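Local atomic coordinates of abietadiene synthase, chloroplastic (Abies grandis, PDB entry 3S9V), a protein that belongs to the terpene synthase family and is mainly helical, combining a terpene synthase N-terminal domain with a metal-binding terpene synthase domain. Residues K427-L432 with M754-M759; A512-E517 with F748-I753; V637-G642 with T677-N682. All coordinates share one frame; numbering follows the deposited sequence.

Contact 1 (K427-L432 with M754-M759); sequences KSMPRL and MQLFYM
The turn leading into helix 430-440, with M429 at its N-cap position, lies against the C-terminal end of helix 741-757. The backbones are closest at K427 and L756, whose CA atoms are 4.9 Å apart. K427 stretches across the helix end: CG sits beside the backbone N (chi1 -59°) and the chain is extended beyond it. K427 CG passes Q755 CB at 4.1 Å. The outer part crosses M759 at about a right angle, K427 NZ coming to 3.6 Å from M759 CB, with the bent-back M759 CE beside it. NZ, CE and CD all lie on the carbons of M759, so this is a van der Waals contact along the lysine chain.

L756 carries the rest of the contact. Its CG is anti to the backbone N (chi1 179°), and a chi2 of 65° then parts the two methyls. L756 CD1 rests near K427 O at 3.6 Å. L756 CD2 takes two apolar contacts, M429 CG obliquely at 3.7 Å and L432 CD1 tip to tip at 3.8 Å. M429 is curled at chi2 and chi3, and its side chain also touches E749, R752 and I753 of helix 741-757. S428 faces the other way, its OG hydrogen-bonded to Y419 and E433. No hydrogen bond joins the two segments. This is a largely van der Waals contact of a helix start with a helix end, within the mainly helical fold of plant terpene synthases.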
loop_
_atom_site.group_PDB
_atom_site.type_symbol
_atom_site.label_atom_id
_atom_site.label_comp_id
_atom_site.label_asym_id
_atom_site.label_seq_id
_atom_site.Cartn_x
_atom_site.Cartn_y
_atom_site.Cartn_z
ATOM N N LYS A 427 -4.736 -10.298 4.655
ATOM C CA LYS A 427 -6.143 -10.488 4.315
ATOM C C LYS A 427 -6.530 -9.700 3.078
ATOM O O LYS A 427 -7.694 -9.692 2.683
ATOM C CB LYS A 427 -7.052 -10.030 5.459
ATOM C CG LYS A 427 -6.849 -10.731 6.776
ATOM C CD LYS A 427 -7.857 -10.214 7.783
ATOM C CE LYS A 427 -7.600 -10.771 9.164
ATOM N NZ LYS A 427 -8.611 -10.268 10.137
ATOM N N SER A 428 -5.558 -9.034 2.472
ATOM C CA SER A 428 -5.822 -8.225 1.299
ATOM C C SER A 428 -5.461 -8.917 -0.020
ATOM O O SER A 428 -4.284 -9.116 -0.326
ATOM C CB SER A 428 -5.064 -6.903 1.421
ATOM O OG SER A 428 -5.328 -6.065 0.308
ATOM N N MET A 429 -6.480 -9.282 -0.795
ATOM C CA MET A 429 -6.267 -9.930 -2.088
ATOM C C MET A 429 -6.138 -8.821 -3.136
ATOM O O MET A 429 -6.874 -7.837 -3.102
ATOM C CB MET A 429 -7.448 -10.848 -2.434
ATOM C CG MET A 429 -7.945 -11.728 -1.275
ATOM S SD MET A 429 -6.657 -12.714 -0.469
ATOM C CE MET A 429 -5.972 -13.552 -1.904
ATOM N N PRO A 430 -5.201 -8.972 -4.085
ATOM C CA PRO A 430 -4.946 -7.996 -5.152
ATOM C C PRO A 430 -6.157 -7.329 -5.817
ATOM O O PRO A 430 -6.209 -6.097 -5.912
ATOM C CB PRO A 430 -4.103 -8.792 -6.147
ATOM C CG PRO A 430 -3.317 -9.694 -5.256
ATOM C CD PRO A 430 -4.367 -10.174 -4.267
ATOM N N ARG A 431 -7.122 -8.116 -6.284
ATOM C CA ARG A 431 -8.287 -7.523 -6.940
ATOM C C ARG A 431 -9.124 -6.682 -5.979
ATOM O O ARG A 431 -9.582 -5.593 -6.335
ATOM C CB ARG A 431 -9.167 -8.603 -7.578
ATOM C CG ARG A 431 -8.540 -9.306 -8.778
ATOM C CD ARG A 431 -8.464 -8.402 -10.012
ATOM N NE ARG A 431 -7.278 -7.552 -10.003
ATOM C CZ ARG A 431 -7.002 -6.643 -10.932
ATOM N NH1 ARG A 431 -7.829 -6.450 -11.957
ATOM N NH2 ARG A 431 -5.881 -5.942 -10.851
ATOM N N LEU A 432 -9.322 -7.175 -4.762
ATOM C CA LEU A 432 -10.113 -6.434 -3.784
ATOM C C LEU A 432 -9.432 -5.121 -3.382
ATOM O O LEU A 432 -10.103 -4.091 -3.228
ATOM C CB LEU A 432 -10.380 -7.308 -2.556
ATOM C CG LEU A 432 -11.207 -8.556 -2.883
ATOM C CD1 LEU A 432 -11.421 -9.403 -1.633
ATOM C CD2 LEU A 432 -12.547 -8.118 -3.468
ATOM N N MET A 754 -7.443 -17.842 2.794
ATOM C CA MET A 754 -7.982 -18.450 4.008
ATOM C C MET A 754 -8.086 -17.419 5.140
ATOM O O MET A 754 -9.048 -17.412 5.905
ATOM C CB MET A 754 -7.114 -19.633 4.443
ATOM C CG MET A 754 -7.173 -20.841 3.502
ATOM S SD MET A 754 -8.794 -21.657 3.419
ATOM C CE MET A 754 -8.796 -22.534 4.994
ATOM N N GLN A 755 -7.089 -16.552 5.250
ATOM C CA GLN A 755 -7.125 -15.525 6.272
ATOM C C GLN A 755 -8.361 -14.647 6.034
ATOM O O GLN A 755 -8.988 -14.180 6.978
ATOM C CB GLN A 755 -5.860 -14.668 6.210
ATOM C CG GLN A 755 -4.602 -15.356 6.714
ATOM C CD GLN A 755 -4.754 -15.843 8.134
ATOM O OE1 GLN A 755 -5.266 -15.129 8.987
ATOM N NE2 GLN A 755 -4.300 -17.059 8.398
ATOM N N LEU A 756 -8.715 -14.436 4.766
ATOM C CA LEU A 756 -9.873 -13.614 4.424
ATOM C C LEU A 756 -11.206 -14.331 4.678
ATOM O O LEU A 756 -12.108 -13.776 5.307
ATOM C CB LEU A 756 -9.804 -13.171 2.958
ATOM C CG LEU A 756 -10.981 -12.308 2.473
ATOM C CD1 LEU A 756 -10.998 -10.976 3.216
ATOM C CD2 LEU A 756 -10.865 -12.068 0.980
ATOM N N PHE A 757 -11.331 -15.563 4.204
ATOM C CA PHE A 757 -12.576 -16.287 4.396
ATOM C C PHE A 757 -12.888 -16.578 5.852
ATOM O O PHE A 757 -14.048 -16.592 6.238
ATOM C CB PHE A 757 -12.569 -17.607 3.615
ATOM C CG PHE A 757 -12.812 -17.450 2.140
ATOM C CD1 PHE A 757 -12.922 -18.570 1.323
ATOM C CD2 PHE A 757 -12.935 -16.190 1.565
ATOM C CE1 PHE A 757 -13.152 -18.439 -0.045
ATOM C CE2 PHE A 757 -13.165 -16.049 0.204
ATOM C CZ PHE A 757 -13.274 -17.178 -0.603
ATOM N N TYR A 758 -11.859 -16.811 6.658
ATOM C CA TYR A 758 -12.062 -17.135 8.065
ATOM C C TYR A 758 -11.547 -16.062 9.009
ATOM O O TYR A 758 -11.178 -16.353 10.144
ATOM C CB TYR A 758 -11.382 -18.470 8.386
ATOM C CG TYR A 758 -11.909 -19.624 7.567
ATOM C CD1 TYR A 758 -13.113 -20.254 7.893
ATOM C CD2 TYR A 758 -11.225 -20.063 6.436
ATOM C CE1 TYR A 758 -13.623 -21.298 7.104
ATOM C CE2 TYR A 758 -11.720 -21.093 5.645
ATOM C CZ TYR A 758 -12.916 -21.707 5.980
ATOM O OH TYR A 758 -13.389 -22.721 5.179
ATOM N N MET A 759 -11.534 -14.821 8.543
ATOM C CA MET A 759 -11.051 -13.718 9.361
ATOM C C MET A 759 -11.914 -13.467 10.594
ATOM O O MET A 759 -13.097 -13.815 10.634
ATOM C CB MET A 759 -10.953 -12.433 8.527
ATOM C CG MET A 759 -12.275 -11.879 8.018
ATOM S SD MET A 759 -12.020 -10.414 6.979
ATOM C CE MET A 759 -11.570 -9.197 8.224
#

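Contact 2 (A512-E517 with F748-I753); sequences ASFIFE and FETARI
Segment 512-517, on helix 504-514, lies against helix 741-757, and the backbones come closest at F514 and E749, with 6.5 Å between their CA atoms. One step back along the first segment they have separated, S513 CA and I753 CA being 8.6 Å apart. F514 holds CG in the crowded position between backbone N and carbonyl carbon (chi1 65°), which presents a ring face to the second helix. E749 CB sits over that face, 3.4 Å from the centroid of the F514 ring, in a close CH-pi contact offset toward the rim. The two side chains slide past each other in opposite directions, so E749 OE1 ends 3.4 Å from F514 CB.

The carboxylate is held one helical turn along: R752 NH1 donates to the syn lone pair of E749 OE2 at 2.7 Å, in the guanidinium plane but bent (145°). This salt bridge probably keeps the E749 charge compensated in a buried place. I753 CG1 lies at the edge of the ring, 4.0 Å from F514 CE2. I753 CD1 also reaches S513 OG at 3.4 Å, although that hydroxyl bonds to S510 O. T750 OG1, oblique to the ring, is bonded to L746 O and Y527 OH. Helix 430-440 adds P430 against F514 and E749, while helix 669-693 packs on T750 and A751, and helix 712-736 on F748 and A751.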
loop_
_atom_site.group_PDB
_atom_site.type_symbol
_atom_site.label_atom_id
_atom_site.label_comp_id
_atom_site.label_asym_id
_atom_site.label_seq_id
_atom_site.Cartn_x
_atom_site.Cartn_y
_atom_site.Cartn_z
ATOM N N ALA A 512 -9.219 -16.194 -8.801
ATOM C CA ALA A 512 -9.541 -15.014 -9.590
ATOM C C ALA A 512 -9.136 -13.738 -8.862
ATOM O O ALA A 512 -8.795 -12.743 -9.480
ATOM C CB ALA A 512 -11.040 -14.988 -9.905
ATOM N N SER A 513 -9.171 -13.776 -7.540
ATOM C CA SER A 513 -8.821 -12.611 -6.749
ATOM C C SER A 513 -7.318 -12.316 -6.700
ATOM O O SER A 513 -6.932 -11.173 -6.428
ATOM C CB SER A 513 -9.343 -12.773 -5.321
ATOM O OG SER A 513 -8.470 -13.594 -4.557
ATOM N N PHE A 514 -6.469 -13.316 -6.953
ATOM C CA PHE A 514 -5.027 -13.075 -6.902
ATOM C C PHE A 514 -4.215 -13.370 -8.163
ATOM O O PHE A 514 -3.283 -12.630 -8.463
ATOM C CB PHE A 514 -4.398 -13.759 -5.667
ATOM C CG PHE A 514 -4.468 -15.267 -5.676
ATOM C CD1 PHE A 514 -3.529 -16.021 -6.377
ATOM C CD2 PHE A 514 -5.457 -15.933 -4.955
ATOM C CE1 PHE A 514 -3.569 -17.426 -6.362
ATOM C CE2 PHE A 514 -5.511 -17.332 -4.928
ATOM C CZ PHE A 514 -4.564 -18.079 -5.635
ATOM N N ILE A 515 -4.535 -14.434 -8.897
ATOM C CA ILE A 515 -3.815 -14.722 -10.151
ATOM C C ILE A 515 -4.811 -14.451 -11.264
ATOM O O ILE A 515 -5.234 -15.342 -11.997
ATOM C CB ILE A 515 -3.308 -16.190 -10.249
ATOM C CG1 ILE A 515 -4.429 -17.176 -9.913
ATOM C CG2 ILE A 515 -2.108 -16.378 -9.339
ATOM C CD1 ILE A 515 -4.100 -18.622 -10.278
ATOM N N PHE A 516 -5.164 -13.179 -11.364
ATOM C CA PHE A 516 -6.139 -12.649 -12.300
ATOM C C PHE A 516 -5.737 -12.456 -13.763
ATOM O O PHE A 516 -6.607 -12.413 -14.628
ATOM C CB PHE A 516 -6.611 -11.314 -11.749
ATOM C CG PHE A 516 -5.489 -10.336 -11.528
ATOM C CD1 PHE A 516 -5.105 -9.460 -12.531
ATOM C CD2 PHE A 516 -4.789 -10.322 -10.321
ATOM C CE1 PHE A 516 -4.042 -8.585 -12.340
ATOM C CE2 PHE A 516 -3.724 -9.452 -10.123
ATOM C CZ PHE A 516 -3.351 -8.583 -11.134
ATOM N N GLU A 517 -4.446 -12.320 -14.043
ATOM C CA GLU A 517 -4.002 -12.087 -15.420
ATOM C C GLU A 517 -4.619 -13.042 -16.443
ATOM O O GLU A 517 -4.792 -14.230 -16.168
ATOM C CB GLU A 517 -2.471 -12.163 -15.526
ATOM C CG GLU A 517 -1.683 -11.124 -14.718
ATOM C CD GLU A 517 -1.400 -11.559 -13.281
ATOM O OE1 GLU A 517 -0.274 -11.301 -12.792
ATOM O OE2 GLU A 517 -2.295 -12.151 -12.641
ATOM N N PHE A 748 1.617 -18.142 -1.271
ATOM C CA PHE A 748 1.274 -17.061 -0.347
ATOM C C PHE A 748 -0.168 -16.549 -0.447
ATOM O O PHE A 748 -0.802 -16.243 0.560
ATOM C CB PHE A 748 2.254 -15.899 -0.552
ATOM C CG PHE A 748 2.203 -14.865 0.532
ATOM C CD1 PHE A 748 2.699 -15.141 1.796
ATOM C CD2 PHE A 748 1.645 -13.616 0.293
ATOM C CE1 PHE A 748 2.640 -14.189 2.805
ATOM C CE2 PHE A 748 1.580 -12.660 1.301
ATOM C CZ PHE A 748 2.079 -12.948 2.551
ATOM N N GLU A 749 -0.682 -16.443 -1.666
ATOM C CA GLU A 749 -2.045 -15.965 -1.871
ATOM C C GLU A 749 -3.069 -16.984 -1.396
ATOM O O GLU A 749 -4.150 -16.620 -0.929
ATOM C CB GLU A 749 -2.287 -15.657 -3.345
ATOM C CG GLU A 749 -1.426 -14.531 -3.902
ATOM C CD GLU A 749 -1.599 -13.229 -3.144
ATOM O OE1 GLU A 749 -2.744 -12.900 -2.777
ATOM O OE2 GLU A 749 -0.590 -12.529 -2.925
ATOM N N THR A 750 -2.741 -18.266 -1.530
ATOM C CA THR A 750 -3.657 -19.299 -1.084
ATOM C C THR A 750 -3.810 -19.165 0.437
ATOM O O THR A 750 -4.913 -19.296 0.957
ATOM C CB THR A 750 -3.160 -20.714 -1.486
ATOM O OG1 THR A 750 -3.271 -20.875 -2.910
ATOM C CG2 THR A 750 -3.991 -21.782 -0.816
ATOM N N ALA A 751 -2.719 -18.879 1.151
ATOM C CA ALA A 751 -2.806 -18.699 2.606
ATOM C C ALA A 751 -3.671 -17.465 2.910
ATOM O O ALA A 751 -4.504 -17.487 3.814
ATOM C CB ALA A 751 -1.399 -18.528 3.226
ATOM N N ARG A 752 -3.482 -16.397 2.139
ATOM C CA ARG A 752 -4.249 -15.171 2.340
ATOM C C ARG A 752 -5.743 -15.384 2.155
ATOM O O ARG A 752 -6.547 -14.894 2.947
ATOM C CB ARG A 752 -3.779 -14.084 1.379
ATOM C CG ARG A 752 -2.311 -13.746 1.518
ATOM C CD ARG A 752 -1.867 -12.786 0.434
ATOM N NE ARG A 752 -1.956 -11.401 0.860
ATOM C CZ ARG A 752 -1.567 -10.373 0.114
ATOM N NH1 ARG A 752 -1.076 -10.583 -1.099
ATOM N NH2 ARG A 752 -1.638 -9.140 0.596
ATOM N N ILE A 753 -6.111 -16.107 1.103
ATOM C CA ILE A 753 -7.514 -16.381 0.839
ATOM C C ILE A 753 -8.164 -16.974 2.086
ATOM O O ILE A 753 -9.299 -16.637 2.406
ATOM C CB ILE A 753 -7.683 -17.345 -0.368
ATOM C CG1 ILE A 753 -7.676 -16.543 -1.665
ATOM C CG2 ILE A 753 -8.993 -18.111 -0.270
ATOM C CD1 ILE A 753 -8.818 -15.528 -1.757
#

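Contact 3 (V637-G642 with T677-N682); sequences VSIALG and TGRLVN
I639 lies in the break between helices 628-638 and 641-648, and its side chain points at helix 669-693. The two backbones are nearest here, with 5.7 Å between the CA atoms of I639 and R679. Starting at the branch, I639 CB has R679 NH2 3.7 Å away. I639 CG1 is anti to its own backbone N (chi1 -167°), which carries it to the helix backbone, 4.0 Å from R679 N. A chi2 of 60° then turns I639 CD1 over one face of the R679 guanidinium, toward its rim, 3.8 Å from R679 CZ. The same methyl also meets the N682 amide, I639 CD1 to N682 ND2 3.8 Å.

At the break A640 leaves helical phi/psi and stands at the N-cap position of the next helix. This is consistent with the broken helix of class I terpene synthases; from N682 onward the sequence matches N-D-x-x-T-x-x-x-E, so this is probably the second metal-binding motif. R679 comes one turn before D683, to which its NE is salt-bridged. The bends at its chi2 and chi3 fold the guanidinium back toward the break, where R679 NH2 lies 2.9 Å from S638 OG at too poor an angle for a hydrogen bond. S638 OG is bonded instead to E616 and to A635 O, and R679 NH2 makes a weak bond to A635 O. Beyond the break, L641 CD1 packs on the backbone of G678, 3.9 Å from G678 CA.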
loop_
_atom_site.group_PDB
_atom_site.type_symbol
_atom_site.label_atom_id
_atom_site.label_comp_id
_atom_site.label_asym_id
_atom_site.label_seq_id
_atom_site.Cartn_x
_atom_site.Cartn_y
_atom_site.Cartn_z
ATOM N N VAL A 637 -2.135 -30.740 6.480
ATOM C CA VAL A 637 -2.259 -31.358 5.167
ATOM C C VAL A 637 -3.723 -31.607 4.787
ATOM O O VAL A 637 -4.121 -31.382 3.645
ATOM C CB VAL A 637 -1.489 -32.699 5.111
ATOM C CG1 VAL A 637 -1.748 -33.383 3.798
ATOM C CG2 VAL A 637 0.004 -32.448 5.285
ATOM N N SER A 638 -4.525 -32.057 5.747
ATOM C CA SER A 638 -5.934 -32.330 5.472
ATOM C C SER A 638 -6.676 -31.076 5.014
ATOM O O SER A 638 -7.676 -31.181 4.313
ATOM C CB SER A 638 -6.635 -32.903 6.707
ATOM O OG SER A 638 -6.866 -31.889 7.662
ATOM N N ILE A 639 -6.193 -29.900 5.410
ATOM C CA ILE A 639 -6.836 -28.649 5.014
ATOM C C ILE A 639 -6.802 -28.510 3.482
ATOM O O ILE A 639 -7.498 -27.686 2.905
ATOM C CB ILE A 639 -6.170 -27.419 5.739
ATOM C CG1 ILE A 639 -7.051 -26.183 5.578
ATOM C CG2 ILE A 639 -4.754 -27.184 5.229
ATOM C CD1 ILE A 639 -8.456 -26.347 6.170
ATOM N N ALA A 640 -5.971 -29.335 2.849
ATOM C CA ALA A 640 -5.834 -29.432 1.392
ATOM C C ALA A 640 -5.299 -28.280 0.547
ATOM O O ALA A 640 -5.376 -28.343 -0.680
ATOM C CB ALA A 640 -7.158 -29.914 0.797
ATOM N N LEU A 641 -4.747 -27.243 1.162
ATOM C CA LEU A 641 -4.208 -26.138 0.373
ATOM C C LEU A 641 -2.994 -26.602 -0.433
ATOM O O LEU A 641 -2.799 -26.183 -1.577
ATOM C CB LEU A 641 -3.821 -24.969 1.279
ATOM C CG LEU A 641 -4.984 -24.426 2.117
ATOM C CD1 LEU A 641 -4.503 -23.257 2.954
ATOM C CD2 LEU A 641 -6.131 -24.006 1.201
ATOM N N GLY A 642 -2.185 -27.478 0.159
ATOM C CA GLY A 642 -1.013 -27.970 -0.539
ATOM C C GLY A 642 -1.365 -28.635 -1.867
ATOM O O GLY A 642 -0.709 -28.393 -2.878
ATOM N N THR A 677 -0.949 -22.216 8.550
ATOM C CA THR A 677 -1.765 -21.026 8.779
ATOM C C THR A 677 -3.216 -21.209 8.325
ATOM O O THR A 677 -4.142 -20.712 8.975
ATOM C CB THR A 677 -1.190 -19.764 8.080
ATOM O OG1 THR A 677 -1.175 -19.953 6.659
ATOM C CG2 THR A 677 0.218 -19.472 8.585
ATOM N N GLY A 678 -3.415 -21.917 7.218
ATOM C CA GLY A 678 -4.764 -22.130 6.725
ATOM C C GLY A 678 -5.551 -22.960 7.718
ATOM O O GLY A 678 -6.691 -22.639 8.064
ATOM N N ARG A 679 -4.936 -24.034 8.191
ATOM C CA ARG A 679 -5.581 -24.906 9.156
ATOM C C ARG A 679 -5.989 -24.177 10.433
ATOM O O ARG A 679 -7.111 -24.325 10.908
ATOM C CB ARG A 679 -4.649 -26.040 9.562
ATOM C CG ARG A 679 -5.262 -26.973 10.600
ATOM C CD ARG A 679 -6.079 -28.011 9.880
ATOM N NE ARG A 679 -7.508 -27.862 10.061
ATOM C CZ ARG A 679 -8.419 -28.483 9.317
ATOM N NH1 ARG A 679 -9.708 -28.292 9.562
ATOM N NH2 ARG A 679 -8.049 -29.280 8.319
ATOM N N LEU A 680 -5.065 -23.410 10.997
ATOM C CA LEU A 680 -5.335 -22.699 12.243
ATOM C C LEU A 680 -6.410 -21.616 12.154
ATOM O O LEU A 680 -7.240 -21.496 13.059
ATOM C CB LEU A 680 -4.041 -22.089 12.799
ATOM C CG LEU A 680 -2.908 -23.070 13.130
ATOM C CD1 LEU A 680 -1.758 -22.331 13.798
ATOM C CD2 LEU A 680 -3.427 -24.155 14.052
ATOM N N VAL A 681 -6.405 -20.822 11.087
ATOM C CA VAL A 681 -7.413 -19.778 10.979
ATOM C C VAL A 681 -8.774 -20.444 10.852
ATOM O O VAL A 681 -9.740 -20.020 11.480
ATOM C CB VAL A 681 -7.167 -18.843 9.768
ATOM C CG1 VAL A 681 -7.485 -19.551 8.457
ATOM C CG2 VAL A 681 -8.015 -17.584 9.923
ATOM N N ASN A 682 -8.824 -21.509 10.059
ATOM C CA ASN A 682 -10.044 -22.274 9.834
ATOM C C ASN A 682 -10.575 -22.855 11.148
ATOM O O ASN A 682 -11.775 -22.786 11.427
ATOM C CB ASN A 682 -9.753 -23.401 8.831
ATOM C CG ASN A 682 -10.977 -24.252 8.512
ATOM O OD1 ASN A 682 -11.499 -24.953 9.374
ATOM N ND2 ASN A 682 -11.433 -24.197 7.261
#

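Helix 741-757 is the element shared by contacts 1 and 2, whose centres are about 8 Å apart; the centre of contact 3 lies about 15 Å from each. Along the chain the pairs enclose one another: 427-432 and 754-759 are outermost, 512-517 and 748-753 come within, and 637-642 and 677-682 innermost. M429 of contact 1 reaches contact 2, touching E749 and I753, and S513 O probably accepts a bond from R431 N. Toward contact 3, T750 and M754 of the helix meet L641, and Y758, just beyond its end, meets N682. The helix thus ties the start of helix 430-440 to the helices around the break in contact 3.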